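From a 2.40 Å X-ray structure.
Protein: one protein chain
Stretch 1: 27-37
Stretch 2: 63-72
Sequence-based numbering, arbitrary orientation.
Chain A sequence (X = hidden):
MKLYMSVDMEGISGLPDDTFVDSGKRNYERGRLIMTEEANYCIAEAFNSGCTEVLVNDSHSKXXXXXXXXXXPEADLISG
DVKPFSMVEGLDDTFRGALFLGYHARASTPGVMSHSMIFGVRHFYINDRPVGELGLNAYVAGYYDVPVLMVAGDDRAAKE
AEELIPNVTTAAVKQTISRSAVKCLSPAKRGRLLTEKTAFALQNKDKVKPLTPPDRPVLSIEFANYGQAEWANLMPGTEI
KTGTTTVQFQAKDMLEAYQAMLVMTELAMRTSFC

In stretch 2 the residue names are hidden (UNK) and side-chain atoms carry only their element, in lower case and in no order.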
ATOM      1  N   ASN A  27      -1.096 -19.386  -7.864  1.00 37.89           N
ATOM      2  CA  ASN A  27      -0.794 -20.600  -8.610  1.00 37.11           C
ATOM      3  C   ASN A  27      -0.862 -20.486 -10.112  1.00 37.19           C
ATOM      4  O   ASN A  27      -0.806 -21.494 -10.823  1.00 37.25           O
ATOM      5  CB  ASN A  27      -1.685 -21.737  -8.124  1.00 36.48           C
ATOM      6  CG  ASN A  27      -1.393 -22.108  -6.685  1.00 35.99           C
ATOM      7  OD1 ASN A  27      -0.232 -22.331  -6.323  1.00 35.17           O
ATOM      8  ND2 ASN A  27      -2.437 -22.180  -5.856  1.00 32.96           N
ATOM      9  N   TYR A  28      -0.957 -19.253 -10.601  1.00 38.22           N
ATOM     10  CA  TYR A  28      -1.051 -19.013 -12.040  1.00 38.80           C
ATOM     11  C   TYR A  28       0.133 -19.551 -12.855  1.00 39.91           C
ATOM     12  O   TYR A  28      -0.069 -20.216 -13.877  1.00 39.91           O
ATOM     13  CB  TYR A  28      -1.217 -17.518 -12.320  1.00 37.61           C
ATOM     14  CG  TYR A  28      -1.260 -17.197 -13.796  1.00 37.82           C
ATOM     15  CD1 TYR A  28      -2.330 -17.620 -14.594  1.00 36.07           C
ATOM     16  CD2 TYR A  28      -0.215 -16.506 -14.408  1.00 36.40           C
ATOM     17  CE1 TYR A  28      -2.350 -17.358 -15.964  1.00 37.33           C
ATOM     18  CE2 TYR A  28      -0.226 -16.246 -15.771  1.00 36.23           C
ATOM     19  CZ  TYR A  28      -1.289 -16.670 -16.544  1.00 36.66           C
ATOM     20  OH  TYR A  28      -1.294 -16.414 -17.893  1.00 36.84           O
ATOM     21  N   GLU A  29       1.357 -19.258 -12.414  1.00 40.87           N
ATOM     22  CA  GLU A  29       2.541 -19.710 -13.141  1.00 42.75           C
ATOM     23  C   GLU A  29       2.590 -21.230 -13.307  1.00 41.90           C
ATOM     24  O   GLU A  29       3.006 -21.731 -14.352  1.00 40.84           O
ATOM     25  CB  GLU A  29       3.822 -19.194 -12.469  1.00 45.01           C
ATOM     26  CG  GLU A  29       4.068 -17.707 -12.675  1.00 48.92           C
ATOM     27  CD  GLU A  29       5.460 -17.269 -12.239  1.00 53.80           C
ATOM     28  OE1 GLU A  29       6.464 -17.829 -12.754  1.00 54.55           O
ATOM     29  OE2 GLU A  29       5.552 -16.359 -11.383  1.00 55.20           O
ATOM     30  N   ARG A  30       2.157 -21.964 -12.285  1.00 40.04           N
ATOM     31  CA  ARG A  30       2.127 -23.419 -12.383  1.00 38.48           C
ATOM     32  C   ARG A  30       1.023 -23.796 -13.356  1.00 37.37           C
ATOM     33  O   ARG A  30       1.169 -24.727 -14.148  1.00 37.58           O
ATOM     34  CB  ARG A  30       1.823 -24.051 -11.027  1.00 39.37           C
ATOM     35  CG  ARG A  30       2.943 -23.943 -10.008  1.00 38.13           C
ATOM     36  CD  ARG A  30       2.410 -24.265  -8.617  1.00 38.23           C
ATOM     37  NE  ARG A  30       1.806 -25.588  -8.555  1.00 34.79           N
ATOM     38  CZ  ARG A  30       0.875 -25.946  -7.676  1.00 32.31           C
ATOM     39  NH1 ARG A  30       0.428 -25.076  -6.781  1.00 28.37           N
ATOM     40  NH2 ARG A  30       0.393 -27.185  -7.690  1.00 31.60           N
ATOM     41  N   GLY A  31      -0.082 -23.059 -13.290  1.00 36.89           N
ATOM     42  CA  GLY A  31      -1.207 -23.317 -14.165  1.00 36.27           C
ATOM     43  C   GLY A  31      -0.881 -23.219 -15.642  1.00 36.78           C
ATOM     44  O   GLY A  31      -1.219 -24.120 -16.404  1.00 36.52           O
ATOM     45  N   ARG A  32      -0.226 -22.138 -16.058  1.00 37.76           N
ATOM     46  CA  ARG A  32       0.088 -21.978 -17.472  1.00 37.90           C
ATOM     47  C   ARG A  32       1.133 -22.978 -17.939  1.00 38.21           C
ATOM     48  O   ARG A  32       1.221 -23.286 -19.128  1.00 37.14           O
ATOM     49  CB  ARG A  32       0.532 -20.547 -17.771  1.00 38.92           C
ATOM     50  CG  ARG A  32       1.843 -20.132 -17.172  1.00 41.19           C
ATOM     51  CD  ARG A  32       2.124 -18.673 -17.500  1.00 43.46           C
ATOM     52  NE  ARG A  32       3.417 -18.253 -16.967  1.00 46.98           N
ATOM     53  CZ  ARG A  32       3.861 -17.001 -16.961  1.00 47.93           C
ATOM     54  NH1 ARG A  32       3.112 -16.018 -17.463  1.00 46.61           N
ATOM     55  NH2 ARG A  32       5.059 -16.740 -16.447  1.00 48.93           N
ATOM     56  N   LEU A  33       1.907 -23.504 -16.997  1.00 39.29           N
ATOM     57  CA  LEU A  33       2.914 -24.491 -17.333  1.00 40.97           C
ATOM     58  C   LEU A  33       2.166 -25.777 -17.673  1.00 40.56           C
ATOM     59  O   LEU A  33       2.390 -26.395 -18.717  1.00 41.67           O
ATOM     60  CB  LEU A  33       3.848 -24.723 -16.147  1.00 41.80           C
ATOM     61  CG  LEU A  33       5.292 -25.123 -16.488  1.00 44.43           C
ATOM     62  CD1 LEU A  33       6.013 -25.489 -15.203  1.00 44.38           C
ATOM     63  CD2 LEU A  33       5.324 -26.291 -17.457  1.00 43.00           C
ATOM     64  N   ILE A  34       1.261 -26.171 -16.787  1.00 40.04           N
ATOM     65  CA  ILE A  34       0.467 -27.376 -17.002  1.00 38.10           C
ATOM     66  C   ILE A  34      -0.369 -27.234 -18.280  1.00 37.20           C
ATOM     67  O   ILE A  34      -0.483 -28.174 -19.069  1.00 35.42           O
ATOM     68  CB  ILE A  34      -0.445 -27.630 -15.784  1.00 38.82           C
ATOM     69  CG1 ILE A  34       0.433 -27.865 -14.554  1.00 38.81           C
ATOM     70  CG2 ILE A  34      -1.373 -28.823 -16.042  1.00 37.16           C
ATOM     71  CD1 ILE A  34      -0.305 -27.810 -13.232  1.00 39.65           C
ATOM     72  N   MET A  35      -0.935 -26.047 -18.482  1.00 36.33           N
ATOM     73  CA  MET A  35      -1.749 -25.759 -19.660  1.00 35.89           C
ATOM     74  C   MET A  35      -0.961 -25.942 -20.955  1.00 36.24           C
ATOM     75  O   MET A  35      -1.446 -26.538 -21.910  1.00 36.03           O
ATOM     76  CB  MET A  35      -2.272 -24.324 -19.600  1.00 35.70           C
ATOM     77  CG  MET A  35      -3.055 -23.891 -20.834  1.00 34.61           C
ATOM     78  SD  MET A  35      -3.492 -22.156 -20.762  1.00 35.67           S
ATOM     79  CE  MET A  35      -4.688 -22.012 -22.047  1.00 35.96           C
ATOM     80  N   THR A  36       0.252 -25.398 -20.985  1.00 37.53           N
ATOM     81  CA  THR A  36       1.091 -25.510 -22.164  1.00 37.80           C
ATOM     82  C   THR A  36       1.427 -26.973 -22.429  1.00 38.67           C
ATOM     83  O   THR A  36       1.353 -27.442 -23.564  1.00 37.11           O
ATOM     84  CB  THR A  36       2.381 -24.701 -21.993  1.00 37.88           C
ATOM     85  OG1 THR A  36       2.045 -23.319 -21.830  1.00 39.23           O
ATOM     86  CG2 THR A  36       3.286 -24.856 -23.214  1.00 38.42           C
ATOM     87  N   GLU A  37       1.773 -27.705 -21.378  1.00 40.73           N
ATOM     88  CA  GLU A  37       2.106 -29.107 -21.548  1.00 43.25           C
ATOM     89  C   GLU A  37       0.909 -29.933 -21.982  1.00 42.89           C
ATOM     90  O   GLU A  37       1.055 -30.849 -22.792  1.00 44.03           O
ATOM     91  CB  GLU A  37       2.720 -29.651 -20.265  1.00 45.10           C
ATOM     92  CG  GLU A  37       4.065 -29.005 -19.988  1.00 51.09           C
ATOM     93  CD  GLU A  37       4.751 -29.559 -18.772  1.00 54.15           C
ATOM     94  OE1 GLU A  37       4.126 -29.568 -17.685  1.00 56.29           O
ATOM     95  OE2 GLU A  37       5.918 -29.981 -18.905  1.00 57.25           O
ATOM     96  N   UNK A  63      -5.436 -14.203 -22.951  1.00 40.42           N
ATOM     97  CA  UNK A  63      -4.916 -15.103 -23.977  1.00 40.17           C
ATOM     98  C   UNK A  63      -3.408 -15.021 -24.215  1.00 39.30           C
ATOM     99  O   UNK A  63      -2.927 -15.148 -25.341  1.00 38.30           O
ATOM    100  s   UNK A  63      -8.222 -14.277 -26.340  1.00 43.84           S
ATOM    101  c   UNK A  63      -9.852 -14.830 -25.859  1.00 42.21           C
ATOM    102  c   UNK A  63      -7.198 -15.026 -25.052  1.00 40.68           C
ATOM    103  c   UNK A  63      -5.698 -14.862 -25.271  1.00 40.02           C
ATOM    104  N   UNK A  64      -2.671 -14.813 -23.132  1.00 38.82           N
ATOM    105  CA  UNK A  64      -1.217 -14.749 -23.179  1.00 38.46           C
ATOM    106  C   UNK A  64      -0.690 -15.736 -22.130  1.00 37.91           C
ATOM    107  O   UNK A  64       0.349 -15.515 -21.487  1.00 36.67           O
ATOM    108  c   UNK A  64      -1.280 -12.758 -21.584  1.00 38.72           C
ATOM    109  n   UNK A  64      -1.110 -11.452 -21.386  1.00 35.89           N
ATOM    110  c   UNK A  64      -0.725 -13.321 -22.886  1.00 37.93           C
ATOM    111  o   UNK A  64      -1.840 -13.492 -20.758  1.00 38.80           O
ATOM    112  N   UNK A  65      -1.423 -16.840 -21.991  1.00 36.64           N
ATOM    113  CA  UNK A  65      -1.128 -17.893 -21.018  1.00 36.19           C
ATOM    114  C   UNK A  65      -0.194 -18.980 -21.546  1.00 36.23           C
ATOM    115  O   UNK A  65       0.784 -19.344 -20.892  1.00 34.81           O
ATOM    116  c   UNK A  65      -3.519 -17.536 -20.287  1.00 36.01           C
ATOM    117  c   UNK A  65      -2.436 -18.546 -20.565  1.00 36.30           C
ATOM    118  o   UNK A  65      -3.447 -16.806 -19.305  1.00 38.09           O
ATOM    119  n   UNK A  65      -4.526 -17.473 -21.165  1.00 34.22           N
ATOM    120  N   UNK A  66      -0.511 -19.521 -22.717  1.00 35.44           N
ATOM    121  CA  UNK A  66       0.341 -20.548 -23.301  1.00 35.98           C
ATOM    122  C   UNK A  66       1.741 -19.960 -23.439  1.00 36.34           C
ATOM    123  O   UNK A  66       1.903 -18.832 -23.903  1.00 35.78           O
ATOM    124  c   UNK A  66      -1.496 -21.784 -24.594  1.00 35.44           C
ATOM    125  c   UNK A  66      -1.240 -23.102 -23.885  1.00 33.10           C
ATOM    126  c   UNK A  66      -0.200 -20.976 -24.663  1.00 35.49           C
ATOM    127  c   UNK A  66      -2.034 -22.014 -25.992  1.00 33.96           C
ATOM    128  N   UNK A  67       2.749 -20.720 -23.027  1.00 37.07           N
ATOM    129  CA  UNK A  67       4.126 -20.233 -23.080  1.00 40.14           C
ATOM    130  C   UNK A  67       4.776 -20.543 -24.414  1.00 40.59           C
ATOM    131  O   UNK A  67       5.063 -21.696 -24.730  1.00 41.05           O
ATOM    132  c   UNK A  67       4.241 -20.635 -20.590  1.00 43.61           C
ATOM    133  c   UNK A  67       4.929 -20.831 -21.926  1.00 41.00           C
ATOM    134  c   UNK A  67       5.220 -22.725 -19.060  1.00 48.36           C
ATOM    135  s   UNK A  67       5.273 -20.953 -19.187  1.00 51.12           S
ATOM    136  N   UNK A  68       5.013 -19.495 -25.194  1.00 41.41           N
ATOM    137  CA  UNK A  68       5.587 -19.653 -26.523  1.00 43.47           C
ATOM    138  C   UNK A  68       6.935 -20.378 -26.529  1.00 43.84           C
ATOM    139  O   UNK A  68       7.251 -21.083 -27.481  1.00 43.13           O
ATOM    140  c   UNK A  68       6.757 -17.427 -26.522  1.00 44.33           C
ATOM    141  c   UNK A  68       5.711 -18.279 -27.224  1.00 43.74           C
ATOM    142  c   UNK A  68       6.054 -18.479 -28.689  1.00 46.07           C
ATOM    143  N   UNK A  69       7.711 -20.223 -25.460  1.00 45.42           N
ATOM    144  CA  UNK A  69       9.010 -20.874 -25.380  1.00 47.53           C
ATOM    145  C   UNK A  69       8.947 -22.356 -25.001  1.00 47.97           C
ATOM    146  O   UNK A  69       9.962 -23.058 -25.046  1.00 49.31           O
ATOM    147  c   UNK A  69       9.931 -20.126 -24.399  1.00 49.20           C
ATOM    148  c   UNK A  69       8.538 -18.718 -22.797  1.00 53.58           C
ATOM    149  o   UNK A  69       9.072 -17.705 -22.275  1.00 54.47           O
ATOM    150  o   UNK A  69       7.343 -18.742 -23.174  1.00 54.07           O
ATOM    151  c   UNK A  69       9.381 -19.972 -22.984  1.00 52.30           C
ATOM    152  N   UNK A  70       7.766 -22.843 -24.630  1.00 47.13           N
ATOM    153  CA  UNK A  70       7.623 -24.250 -24.260  1.00 46.10           C
ATOM    154  C   UNK A  70       6.599 -25.010 -25.090  1.00 45.00           C
ATOM    155  O   UNK A  70       6.472 -26.223 -24.957  1.00 44.53           O
ATOM    156  c   UNK A  70       9.245 -24.430 -19.457  1.00 56.18           C
ATOM    157  c   UNK A  70       8.498 -24.313 -21.858  1.00 50.60           C
ATOM    158  c   UNK A  70       7.282 -24.381 -22.778  1.00 47.09           C
ATOM    159  c   UNK A  70       8.070 -24.234 -20.402  1.00 53.55           C
ATOM    160  n   UNK A  70       9.763 -25.835 -19.484  1.00 58.68           N
ATOM    161  N   UNK A  71       5.874 -24.305 -25.949  1.00 44.49           N
ATOM    162  CA  UNK A  71       4.876 -24.958 -26.781  1.00 45.70           C
ATOM    163  C   UNK A  71       5.591 -25.766 -27.855  1.00 46.49           C
ATOM    164  O   UNK A  71       6.743 -25.481 -28.177  1.00 46.64           O
ATOM    165  c   UNK A  71       2.062 -23.398 -28.974  1.00 44.08           C
ATOM    166  c   UNK A  71       1.720 -24.897 -26.998  1.00 44.69           C
ATOM    167  c   UNK A  71       3.965 -23.917 -27.436  1.00 44.77           C
ATOM    168  c   UNK A  71       2.693 -24.458 -28.086  1.00 44.94           C
ATOM    169  N   UNK A  72       4.912 -26.774 -28.399  1.00 48.44           N
ATOM    170  CA  UNK A  72       5.489 -27.619 -29.443  1.00 50.53           C
ATOM    171  C   UNK A  72       6.001 -26.693 -30.537  1.00 52.01           C
ATOM    172  O   UNK A  72       5.238 -25.915 -31.114  1.00 51.37           O
ATOM    173  c   UNK A  72       6.062 -30.667 -32.483  1.00 51.80           C
ATOM    174  n   UNK A  72       5.700 -29.498 -31.982  1.00 51.40           N
ATOM    175  c   UNK A  72       4.996 -29.700 -30.814  1.00 52.27           C
ATOM    176  c   UNK A  72       4.433 -28.576 -29.999  1.00 50.74           C
ATOM    177  n   UNK A  72       5.620 -31.622 -31.683  1.00 51.61           N
ATOM    178  c   UNK A  72       4.950 -31.045 -30.631  1.00 52.37           C
TER

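Position 63 carries an unbranched side chain of two carbons, a sulfur and a terminal carbon. It points away from the helix of residues 28-37 and touches nothing there; the chain identifies Met 63.

Position 64 has two side-chain carbons, the second bearing one oxygen and one nitrogen, a short carboxamide. Its backbone O lies 4.1 Å from Tyr 28 OH, a distant approach without a hydrogen bond. This is Asn 64.

Position 65 shows the same atoms, two carbons with an oxygen and a nitrogen on the second. The oxygen lies near the plane of the Tyr 28 ring, at its edge, and accepts a hydrogen bond from the hydroxyl. The residue is Asn 65, and the Tyr 28 OH to Asn 65 OD1 distance is 2.6 Å. Its CB also packs against the sulfur of Met 35, with Met 35 SD to Asn 65 CB at 3.8 Å, and its backbone O approaches Arg 32 CB at 3.4 Å.

Position 66 has four carbons, forked at the second, and no polar atom. One tip of the fork meets the side chain of Met 35, as suits a leucine: Leu 66 CD2 lies 3.6 Å from Met 35 CG.

Position 67 repeats the pattern of two carbons, sulfur and carbon, but here the chain points toward the helix and its terminal methyl reaches Leu 33. It is Met 67, with CE 3.5 Å from Leu 33 CG and SD 4.0 Å from Arg 32 NE.

Position 68 is a single carbon carrying two more, directed away from the helix: Val 68.

Position 69 has three carbons, the third holding two oxygens. This carboxylate, Glu 69, makes no contact with the helix and is bonded elsewhere in the structure.

Position 70 is a row of four carbons ending in nitrogen, Lys 70. Its CB lies 4.0 Å from Thr 36 CG2.

Position 71 has four carbons forked at the second, Leu 71; its backbone N is 3.8 Å from Thr 36 CG2.

Position 72, one carbon leading to a five-membered ring of three carbons and two nitrogens, is His 72, beyond reach of the helix.

The contact is held by two hydrogen bonds amid apolar packing. Besides the tyrosine bond, Met 67 N donates to Thr 36 OG1 at 2.9 Å and a nearly straight 173°. The same hydroxyl donates to Arg 32 O, 2.8 Å from Thr 36 OG1, so it links the irregular segment to the helix backbone.

Stretch 2, residues 63-72: MNNLMVEKLH
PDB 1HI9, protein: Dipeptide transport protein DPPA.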